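Local coordinates for protein beta-glucanase (Bacteroides thetaiotaomicron, PDB 6EUG) that probably hydrolyses beta-1,3-linked galactan in arabinogalactan breakdown, this chain being the family 43 domain of a longer enzyme, at residues I43-G48 and Y57-E62; G199-R204 and S231-T236; P286-L291 and L304-V309. One frame throughout, in Å; residues are numbered along the deposited sequence.

Interaction 1: residues I43-G48 and Y57-E62; sequences INAHGG and YYWFGE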
loop_
_atom_site.group_PDB
_atom_site.type_symbol
_atom_site.label_atom_id
_atom_site.label_comp_id
_atom_site.label_asym_id
_atom_site.label_seq_id
_atom_site.Cartn_x
_atom_site.Cartn_y
_atom_site.Cartn_z
ATOM N N ILE A 43 8.868 -2.258 18.550
ATOM C CA ILE A 43 8.925 -1.640 17.218
ATOM C C ILE A 43 7.516 -1.213 16.823
ATOM O O ILE A 43 6.588 -2.029 16.866
ATOM C CB ILE A 43 9.539 -2.591 16.141
ATOM C CG1 ILE A 43 11.017 -2.899 16.515
ATOM C CG2 ILE A 43 9.413 -1.980 14.742
ATOM C CD1 ILE A 43 11.733 -3.904 15.613
ATOM N N ASN A 44 7.379 0.047 16.407
ATOM C CA ASN A 44 6.098 0.677 16.067
ATOM C C ASN A 44 6.177 1.222 14.633
ATOM O O ASN A 44 6.511 2.377 14.424
ATOM C CB ASN A 44 5.807 1.779 17.122
ATOM C CG ASN A 44 4.368 2.303 17.084
ATOM O OD1 ASN A 44 3.553 1.907 16.241
ATOM N ND2 ASN A 44 4.037 3.161 18.062
ATOM N N ALA A 45 5.873 0.349 13.648
ATOM C CA ALA A 45 6.007 0.636 12.221
ATOM C C ALA A 45 5.032 -0.245 11.436
ATOM O O ALA A 45 5.426 -1.152 10.683
ATOM C CB ALA A 45 7.421 0.406 11.730
ATOM N N HIS A 46 3.754 0.092 11.576
ATOM C CA HIS A 46 2.647 -0.740 11.019
ATOM C C HIS A 46 2.273 -0.287 9.574
ATOM O O HIS A 46 2.510 0.859 9.183
ATOM C CB HIS A 46 1.438 -0.698 12.004
ATOM C CG HIS A 46 1.815 -0.940 13.437
ATOM N ND1 HIS A 46 1.892 -2.205 14.010
ATOM C CD2 HIS A 46 2.259 -0.076 14.385
ATOM C CE1 HIS A 46 2.326 -2.094 15.254
ATOM N NE2 HIS A 46 2.591 -0.821 15.496
ATOM N N GLY A 47 1.680 -1.174 8.778
ATOM C CA GLY A 47 1.371 -0.857 7.387
ATOM C C GLY A 47 2.601 -0.424 6.592
ATOM O O GLY A 47 2.514 0.449 5.721
ATOM N N GLY A 48 3.744 -1.047 6.888
ATOM C CA GLY A 48 5.036 -0.500 6.466
ATOM C C GLY A 48 5.581 -1.002 5.139
ATOM O O GLY A 48 4.899 -1.670 4.349
ATOM N N TYR A 57 19.207 -1.135 5.478
ATOM C CA TYR A 57 17.760 -1.211 5.301
ATOM C C TYR A 57 17.076 -0.141 6.176
ATOM O O TYR A 57 17.457 0.039 7.319
ATOM C CB TYR A 57 17.237 -2.630 5.689
ATOM C CG TYR A 57 17.834 -3.710 4.809
ATOM C CD1 TYR A 57 17.244 -4.046 3.608
ATOM C CD2 TYR A 57 18.967 -4.423 5.221
ATOM C CE1 TYR A 57 17.815 -4.995 2.776
ATOM C CE2 TYR A 57 19.558 -5.364 4.411
ATOM C CZ TYR A 57 18.953 -5.704 3.223
ATOM O OH TYR A 57 19.548 -6.659 2.413
ATOM N N TYR A 58 16.097 0.553 5.591
ATOM C CA TYR A 58 15.181 1.477 6.289
ATOM C C TYR A 58 13.743 0.976 6.203
ATOM O O TYR A 58 13.253 0.716 5.110
ATOM C CB TYR A 58 15.320 2.884 5.704
ATOM C CG TYR A 58 16.708 3.452 5.905
ATOM C CD1 TYR A 58 17.744 3.190 4.994
ATOM C CD2 TYR A 58 17.011 4.230 7.002
ATOM C CE1 TYR A 58 19.029 3.705 5.195
ATOM C CE2 TYR A 58 18.291 4.745 7.194
ATOM C CZ TYR A 58 19.303 4.475 6.297
ATOM O OH TYR A 58 20.610 4.962 6.504
ATOM N N TRP A 59 13.106 0.861 7.378
ATOM C CA TRP A 59 11.718 0.387 7.557
ATOM C C TRP A 59 10.883 1.584 7.995
ATOM O O TRP A 59 11.158 2.158 9.029
ATOM C CB TRP A 59 11.708 -0.705 8.615
ATOM C CG TRP A 59 10.370 -1.352 9.002
ATOM C CD1 TRP A 59 9.103 -1.040 8.544
ATOM C CD2 TRP A 59 10.194 -2.411 9.963
ATOM N NE1 TRP A 59 8.170 -1.873 9.159
ATOM C CE2 TRP A 59 8.815 -2.696 10.041
ATOM C CE3 TRP A 59 11.080 -3.132 10.791
ATOM C CZ2 TRP A 59 8.297 -3.665 10.918
ATOM C CZ3 TRP A 59 10.580 -4.105 11.637
ATOM C CH2 TRP A 59 9.198 -4.374 11.702
ATOM N N PHE A 60 9.957 2.021 7.144
ATOM C CA PHE A 60 8.985 3.076 7.461
ATOM C C PHE A 60 7.621 2.498 7.775
ATOM O O PHE A 60 7.187 1.544 7.094
ATOM C CB PHE A 60 8.856 4.063 6.292
ATOM C CG PHE A 60 10.175 4.597 5.789
ATOM C CD1 PHE A 60 10.944 3.892 4.836
ATOM C CD2 PHE A 60 10.723 5.779 6.346
ATOM C CE1 PHE A 60 12.178 4.381 4.406
ATOM C CE2 PHE A 60 11.946 6.268 5.909
ATOM C CZ PHE A 60 12.678 5.563 4.944
ATOM N N GLY A 61 6.904 3.078 8.760
ATOM C CA GLY A 61 5.535 2.622 9.037
ATOM C C GLY A 61 4.766 3.607 9.922
ATOM O O GLY A 61 5.323 4.627 10.404
ATOM N N GLU A 62 3.497 3.272 10.156
ATOM C CA GLU A 62 2.581 4.061 11.018
ATOM C C GLU A 62 3.012 3.954 12.482
ATOM O O GLU A 62 3.282 2.829 12.981
ATOM C CB GLU A 62 1.178 3.498 10.911
ATOM C CG GLU A 62 0.602 3.430 9.514
ATOM C CD GLU A 62 -0.474 2.367 9.337
ATOM O OE1 GLU A 62 -0.962 2.231 8.196
ATOM O OE2 GLU A 62 -0.850 1.686 10.341
#

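Interaction 2: residues G199-R204 and S231-T236; sequences GMFVKR and SEDNLT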
loop_
_atom_site.group_PDB
_atom_site.type_symbol
_atom_site.label_atom_id
_atom_site.label_comp_id
_atom_site.label_asym_id
_atom_site.label_seq_id
_atom_site.Cartn_x
_atom_site.Cartn_y
_atom_site.Cartn_z
ATOM N N GLY A 199 -18.042 1.715 -14.739
ATOM C CA GLY A 199 -17.392 2.998 -14.402
ATOM C C GLY A 199 -18.194 4.152 -13.819
ATOM O O GLY A 199 -17.735 5.321 -13.840
ATOM N N MET A 200 -19.325 3.847 -13.232
ATOM C CA MET A 200 -20.184 4.856 -12.635
ATOM C C MET A 200 -19.446 5.744 -11.634
ATOM O O MET A 200 -19.610 6.948 -11.647
ATOM C CB MET A 200 -21.393 4.179 -11.972
ATOM C CG MET A 200 -22.342 5.129 -11.251
ATOM S SD MET A 200 -23.935 4.414 -10.742
ATOM C CE MET A 200 -23.407 3.253 -9.494
ATOM N N PHE A 201 -18.655 5.134 -10.757
ATOM C CA PHE A 201 -17.906 5.961 -9.756
ATOM C C PHE A 201 -16.680 6.661 -10.333
ATOM O O PHE A 201 -16.210 7.694 -9.767
ATOM C CB PHE A 201 -17.565 5.134 -8.476
ATOM C CG PHE A 201 -18.747 4.877 -7.532
ATOM C CD1 PHE A 201 -20.030 5.412 -7.731
ATOM C CD2 PHE A 201 -18.555 4.071 -6.419
ATOM C CE1 PHE A 201 -21.068 5.132 -6.825
ATOM C CE2 PHE A 201 -19.579 3.796 -5.515
ATOM C CZ PHE A 201 -20.832 4.326 -5.716
ATOM N N VAL A 202 -16.120 6.137 -11.424
ATOM C CA VAL A 202 -15.105 6.888 -12.153
ATOM C C VAL A 202 -15.684 8.231 -12.661
ATOM O O VAL A 202 -15.079 9.307 -12.445
ATOM C CB VAL A 202 -14.514 6.088 -13.343
ATOM C CG1 VAL A 202 -13.496 6.921 -14.118
ATOM C CG2 VAL A 202 -13.859 4.780 -12.875
ATOM N N LYS A 203 -16.839 8.167 -13.316
ATOM C CA LYS A 203 -17.522 9.387 -13.833
ATOM C C LYS A 203 -17.906 10.345 -12.681
ATOM O O LYS A 203 -17.702 11.552 -12.792
ATOM C CB LYS A 203 -18.751 8.986 -14.688
ATOM N N ARG A 204 -18.393 9.796 -11.563
ATOM C CA ARG A 204 -18.746 10.573 -10.373
ATOM C C ARG A 204 -17.550 11.394 -9.894
ATOM O O ARG A 204 -17.687 12.571 -9.567
ATOM C CB ARG A 204 -19.205 9.644 -9.254
ATOM C CG ARG A 204 -19.769 10.323 -8.011
ATOM C CD ARG A 204 -19.843 9.376 -6.822
ATOM N NE ARG A 204 -18.525 8.839 -6.426
ATOM C CZ ARG A 204 -18.315 7.901 -5.497
ATOM N NH1 ARG A 204 -19.327 7.357 -4.818
ATOM N NH2 ARG A 204 -17.069 7.510 -5.220
ATOM N N SER A 231 -9.474 2.432 -4.999
ATOM C CA SER A 231 -10.228 3.615 -5.491
ATOM C C SER A 231 -11.747 3.341 -5.579
ATOM O O SER A 231 -12.203 2.253 -5.234
ATOM C CB SER A 231 -9.704 4.003 -6.888
ATOM O OG SER A 231 -10.089 5.322 -7.287
ATOM N N GLU A 232 -12.537 4.321 -6.042
ATOM C CA GLU A 232 -13.965 4.112 -6.269
ATOM C C GLU A 232 -14.681 3.512 -5.012
ATOM O O GLU A 232 -15.295 2.434 -5.062
ATOM C CB GLU A 232 -14.148 3.215 -7.515
ATOM C CG GLU A 232 -13.436 3.692 -8.775
ATOM C CD GLU A 232 -13.533 2.773 -9.990
ATOM O OE1 GLU A 232 -14.540 1.990 -10.139
ATOM O OE2 GLU A 232 -12.551 2.778 -10.813
ATOM N N ASP A 233 -14.587 4.212 -3.884
ATOM C CA ASP A 233 -15.195 3.773 -2.608
ATOM C C ASP A 233 -14.618 2.387 -2.192
ATOM O O ASP A 233 -15.362 1.527 -1.684
ATOM C CB ASP A 233 -16.748 3.758 -2.632
ATOM C CG ASP A 233 -17.387 5.171 -2.576
ATOM O OD1 ASP A 233 -16.720 6.178 -2.421
ATOM O OD2 ASP A 233 -18.607 5.303 -2.728
ATOM N N ASN A 234 -13.308 2.194 -2.464
ATOM C CA ASN A 234 -12.556 0.943 -2.196
ATOM C C ASN A 234 -12.918 -0.234 -3.144
ATOM O O ASN A 234 -12.353 -1.319 -3.021
ATOM C CB ASN A 234 -12.709 0.464 -0.719
ATOM C CG ASN A 234 -12.071 1.396 0.303
ATOM O OD1 ASN A 234 -11.345 2.327 -0.027
ATOM N ND2 ASN A 234 -12.394 1.163 1.567
ATOM N N LEU A 235 -13.827 -0.029 -4.089
ATOM C CA LEU A 235 -14.345 -1.131 -4.909
ATOM C C LEU A 235 -13.384 -1.624 -6.018
ATOM O O LEU A 235 -13.524 -2.744 -6.486
ATOM C CB LEU A 235 -15.702 -0.766 -5.528
ATOM C CG LEU A 235 -16.852 -0.518 -4.535
ATOM C CD1 LEU A 235 -17.987 0.312 -5.107
ATOM C CD2 LEU A 235 -17.382 -1.823 -4.004
ATOM N N THR A 236 -12.470 -0.776 -6.468
ATOM C CA THR A 236 -11.717 -1.024 -7.715
ATOM C C THR A 236 -10.276 -0.611 -7.496
ATOM O O THR A 236 -10.034 0.470 -6.888
ATOM C CB THR A 236 -12.336 -0.160 -8.856
ATOM O OG1 THR A 236 -13.748 -0.459 -8.981
ATOM C CG2 THR A 236 -11.636 -0.412 -10.194
HETATM O O HOH W 1 -17.153 2.675 -10.924
#

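Interaction 3: residues P286-L291 and L304-V309; sequences PNKARL and LPNPCV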
loop_
_atom_site.group_PDB
_atom_site.type_symbol
_atom_site.label_atom_id
_atom_site.label_comp_id
_atom_site.label_asym_id
_atom_site.label_seq_id
_atom_site.Cartn_x
_atom_site.Cartn_y
_atom_site.Cartn_z
ATOM N N PRO A 286 -9.061 -10.483 9.570
ATOM C CA PRO A 286 -8.327 -11.171 8.511
ATOM C C PRO A 286 -9.286 -11.882 7.553
ATOM O O PRO A 286 -10.380 -12.269 7.962
ATOM C CB PRO A 286 -7.437 -12.169 9.262
ATOM C CG PRO A 286 -7.567 -11.846 10.691
ATOM C CD PRO A 286 -8.828 -11.106 10.876
ATOM N N ASN A 287 -8.867 -12.015 6.290
ATOM C CA ASN A 287 -9.655 -12.689 5.252
ATOM C C ASN A 287 -8.703 -13.436 4.293
ATOM O O ASN A 287 -7.513 -13.475 4.544
ATOM C CB ASN A 287 -10.554 -11.645 4.550
ATOM C CG ASN A 287 -9.754 -10.493 3.898
ATOM O OD1 ASN A 287 -8.851 -10.746 3.069
ATOM N ND2 ASN A 287 -10.085 -9.230 4.250
ATOM N N LYS A 288 -9.234 -14.029 3.214
ATOM C CA LYS A 288 -8.482 -14.816 2.268
ATOM C C LYS A 288 -7.703 -13.913 1.318
ATOM O O LYS A 288 -8.286 -13.013 0.687
ATOM C CB LYS A 288 -9.468 -15.717 1.480
ATOM C CG LYS A 288 -8.817 -16.825 0.707
ATOM C CD LYS A 288 -9.831 -17.647 -0.091
ATOM C CE LYS A 288 -10.715 -18.515 0.795
ATOM N NZ LYS A 288 -11.476 -19.472 -0.060
ATOM N N ALA A 289 -6.390 -14.108 1.244
ATOM C CA ALA A 289 -5.538 -13.314 0.300
ATOM C C ALA A 289 -5.836 -13.681 -1.151
ATOM O O ALA A 289 -6.291 -14.792 -1.427
ATOM C CB ALA A 289 -4.046 -13.531 0.588
ATOM N N ARG A 290 -5.619 -12.719 -2.059
ATOM C CA ARG A 290 -5.725 -12.925 -3.500
ATOM C C ARG A 290 -4.322 -12.745 -4.120
ATOM O O ARG A 290 -3.494 -11.927 -3.612
ATOM C CB ARG A 290 -6.694 -11.902 -4.143
ATOM C CG ARG A 290 -8.119 -11.880 -3.542
ATOM C CD ARG A 290 -8.340 -10.881 -2.426
ATOM N NE ARG A 290 -9.729 -10.942 -1.982
ATOM C CZ ARG A 290 -10.738 -10.185 -2.407
ATOM N NH1 ARG A 290 -10.572 -9.222 -3.311
ATOM N NH2 ARG A 290 -11.943 -10.410 -1.905
ATOM N N LEU A 291 -4.073 -13.485 -5.202
ATOM C CA LEU A 291 -2.889 -13.305 -6.063
ATOM C C LEU A 291 -3.312 -12.772 -7.433
ATOM O O LEU A 291 -4.186 -13.357 -8.075
ATOM C CB LEU A 291 -2.122 -14.615 -6.234
ATOM C CG LEU A 291 -0.847 -14.592 -7.070
ATOM C CD1 LEU A 291 0.172 -13.651 -6.417
ATOM C CD2 LEU A 291 -0.261 -15.985 -7.237
ATOM N N LEU A 304 -5.538 -15.179 -9.608
ATOM C CA LEU A 304 -5.163 -16.568 -9.273
ATOM C C LEU A 304 -5.551 -16.976 -7.832
ATOM O O LEU A 304 -5.963 -16.116 -7.017
ATOM C CB LEU A 304 -3.646 -16.751 -9.506
ATOM C CG LEU A 304 -3.103 -16.998 -10.939
ATOM C CD1 LEU A 304 -3.550 -15.962 -11.965
ATOM C CD2 LEU A 304 -1.589 -16.978 -10.892
ATOM N N PRO A 305 -5.454 -18.307 -7.499
ATOM C CA PRO A 305 -5.836 -18.711 -6.128
ATOM C C PRO A 305 -4.958 -18.120 -5.025
ATOM O O PRO A 305 -3.815 -17.710 -5.313
ATOM C CB PRO A 305 -5.695 -20.229 -6.155
ATOM C CG PRO A 305 -5.912 -20.592 -7.618
ATOM C CD PRO A 305 -5.192 -19.486 -8.355
ATOM N N ASN A 306 -5.510 -18.114 -3.793
ATOM C CA ASN A 306 -4.830 -17.636 -2.565
ATOM C C ASN A 306 -3.406 -18.185 -2.548
ATOM O O ASN A 306 -3.221 -19.388 -2.637
ATOM C CB ASN A 306 -5.615 -18.107 -1.317
ATOM C CG ASN A 306 -4.993 -17.691 0.031
ATOM O OD1 ASN A 306 -3.971 -16.999 0.110
ATOM N ND2 ASN A 306 -5.654 -18.112 1.119
ATOM N N PRO A 307 -2.394 -17.301 -2.450
ATOM C CA PRO A 307 -1.009 -17.782 -2.469
ATOM C C PRO A 307 -0.576 -18.440 -1.152
ATOM O O PRO A 307 0.444 -19.137 -1.135
ATOM C CB PRO A 307 -0.210 -16.502 -2.773
ATOM C CG PRO A 307 -1.041 -15.426 -2.123
ATOM C CD PRO A 307 -2.444 -15.823 -2.471
ATOM N N CYS A 308 -1.315 -18.216 -0.064
ATOM C CA CYS A 308 -0.999 -18.859 1.233
ATOM C C CYS A 308 -1.417 -20.319 1.228
ATOM O O CYS A 308 -2.476 -20.624 0.696
ATOM C CB CYS A 308 -1.698 -18.130 2.386
ATOM S SG CYS A 308 -1.175 -16.413 2.563
ATOM N N VAL A 309 -0.602 -21.198 1.825
ATOM C CA VAL A 309 -0.871 -22.660 1.896
ATOM C C VAL A 309 -0.666 -23.175 3.338
ATOM O O VAL A 309 0.179 -22.666 4.047
ATOM C CB VAL A 309 0.056 -23.469 0.934
ATOM C CG1 VAL A 309 -0.103 -23.014 -0.526
ATOM C CG2 VAL A 309 1.534 -23.387 1.332
#

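Interaction 1: residues I43-G48 and Y57-E62
One face of the Trp59 indole carries two residues of 43-48: Ala45 CB stands over the five-membered ring, 3.8 Å from its centroid, and Ile43 CG2 over the six-membered ring, both as CH-pi contacts displaced toward the rim. At the ring's edge, near its plane, lies Gly48 CA. Trp59 CG is anti to the backbone N (chi1 179°), which swings the indole across the preceding loop; there NE1 makes a weak, bent bond to Ala45 O (3.2 Å, 124°). The His46 imidazole has Asn44 OD1 in plane at its edge and Glu62 O near that edge too. His46 and Glu62 form an antiparallel hydrogen-bonded pair: His46 N to Glu62 O is 3.1 Å and Glu62 N to His46 O 2.8 Å. Glu62 sends its carboxylate past His46 O, OE2 to a salt bridge with Arg64 and OE1 to the backbone N of Arg111, a residue of the ligand pocket. Gly47, with positive phi, turns the corner into strand 48-53, the first of a four-stranded antiparallel sheet that forms one blade of the five-bladed beta-propeller known for family 43, the Glu62 side chain about 5 Å from the bound glucoimidazole.

Interaction 2: residues G199-R204 and S231-T236
Arg204 reaches across to Asp233 end-on with two nitrogens. Arg204 NH1 meets Asp233 OD2 at 3.0 Å in an almost straight bond (175°) lying in the guanidinium plane; NH2 meets OD1 of the same aspartate at 3.1 Å, tilted from that plane. Both oxygens are approached from above the carboxylate, whose plane is turned 52° from the guanidinium, so the salt bridge is bidentate but not coplanar. A bend at chi3 folds the arginine back over the face of the Phe201 ring, Arg204 NH1 standing 3.3 Å above the ring plane near its centre. Asp233 OD2 also lies 3.3 Å from Phe201 CE2, the ring and carboxylate planes being 65° apart, while Leu235 CD1 touches the same ring carbon and Glu232 O sits at the ring's edge. One residue along the helix, Val202 CG2 comes to 3.2 Å from Glu232 OE2, a close methyl-to-carboxylate approach. A water accepts from Phe201 N and donates to Glu232 OE1, which also receives Thr236 OG1 and pairs with Arg255; OE2 is bonded by Gln238. The type I' turn from Glu232 to Leu235, with a classic beta bulge where Leu235 and Thr236 face Ser231, thus joins strands 225-231 and 236-242 and rests on the first turn of helix 200-205. Helix 190-197 touches Phe201 and Leu235 through Ile196 and Trp192, and strand 252-256 adjoins Val202 through Tyr253 and Arg255.

Interaction 3: residues P286-L291 and L304-V309
A chi1 of 179° points the Asn306 amide away from its own backbone N and along Ala289 and Lys288, while Leu291, extended in the same way (chi1 -178°), carries its branched end to Leu304. Asn306 CB comes within 3.4 Å of Ala289 O, and Asn306 CA makes a CA-H...O contact with the same carbonyl oxygen. Asn306 OD1 lies 3.5 Å from Ala289 CB and accepts the backbone N of Cys308 at 2.9 Å, closing an Asx turn; the donor stands 59° above the carbonyl plane rather than on a lone pair. Asn306 ND2 runs beside the aliphatic part of Lys288, 3.4 Å from its CG, and is hydrogen-bonded to Ala313 O. Both ends of the amide are therefore engaged, which fixes its rotation. Leucine packing takes over further along: Leu291 CD2 meets Leu304 CD2 at 4.0 Å, the two side chains lying on the same face of the sheet. Pro307 CD touches both Ala289 CB and Leu291 CB. The backbone of Leu304 closes the contact, its N bonded to Leu291 O at 2.7 Å in an antiparallel hydrogen-bonded pair. Leu291 N, buried here, has no polar partner in the model; Pro307 CD is what lies against it. Beyond this pair the chain leaves the sheet through Pro305 and Asn306. Strand 290-294 thus lies between 273-279, to which Arg290 is bonded at Thr278, and the edge strand 302-304, while Trp275 and Ile277 of 273-279 touch Leu304 and Pro307. After the Asx turn the short, weakly bonded strand 308-309 runs parallel to strand 363-366 of the next sheet, whose Pro363 also meets Leu291.

Overall arrangement
Interactions 1 and 2 are mostly buried, whereas interaction 3 is partly buried and reaches the surface at Lys288 and Pro305. Both interactions 1 and 3 include one antiparallel backbone pair, in interaction 3 with the edge strand 302-304, but the first adds an indole face and a carboxylate near the ligand, the third leucine and proline packing with an asparagine-held turn. Interaction 2 has no bridge between its segments: a helix meets a hairpin turn through a salt bridge, a ring and a water. Interactions 1 and 2 lie on opposite sides of the chain's centre, their centres about 30 Å apart, and hold different sheets; nearest atoms of interactions 2 and 3 are about 8 Å apart, without touching.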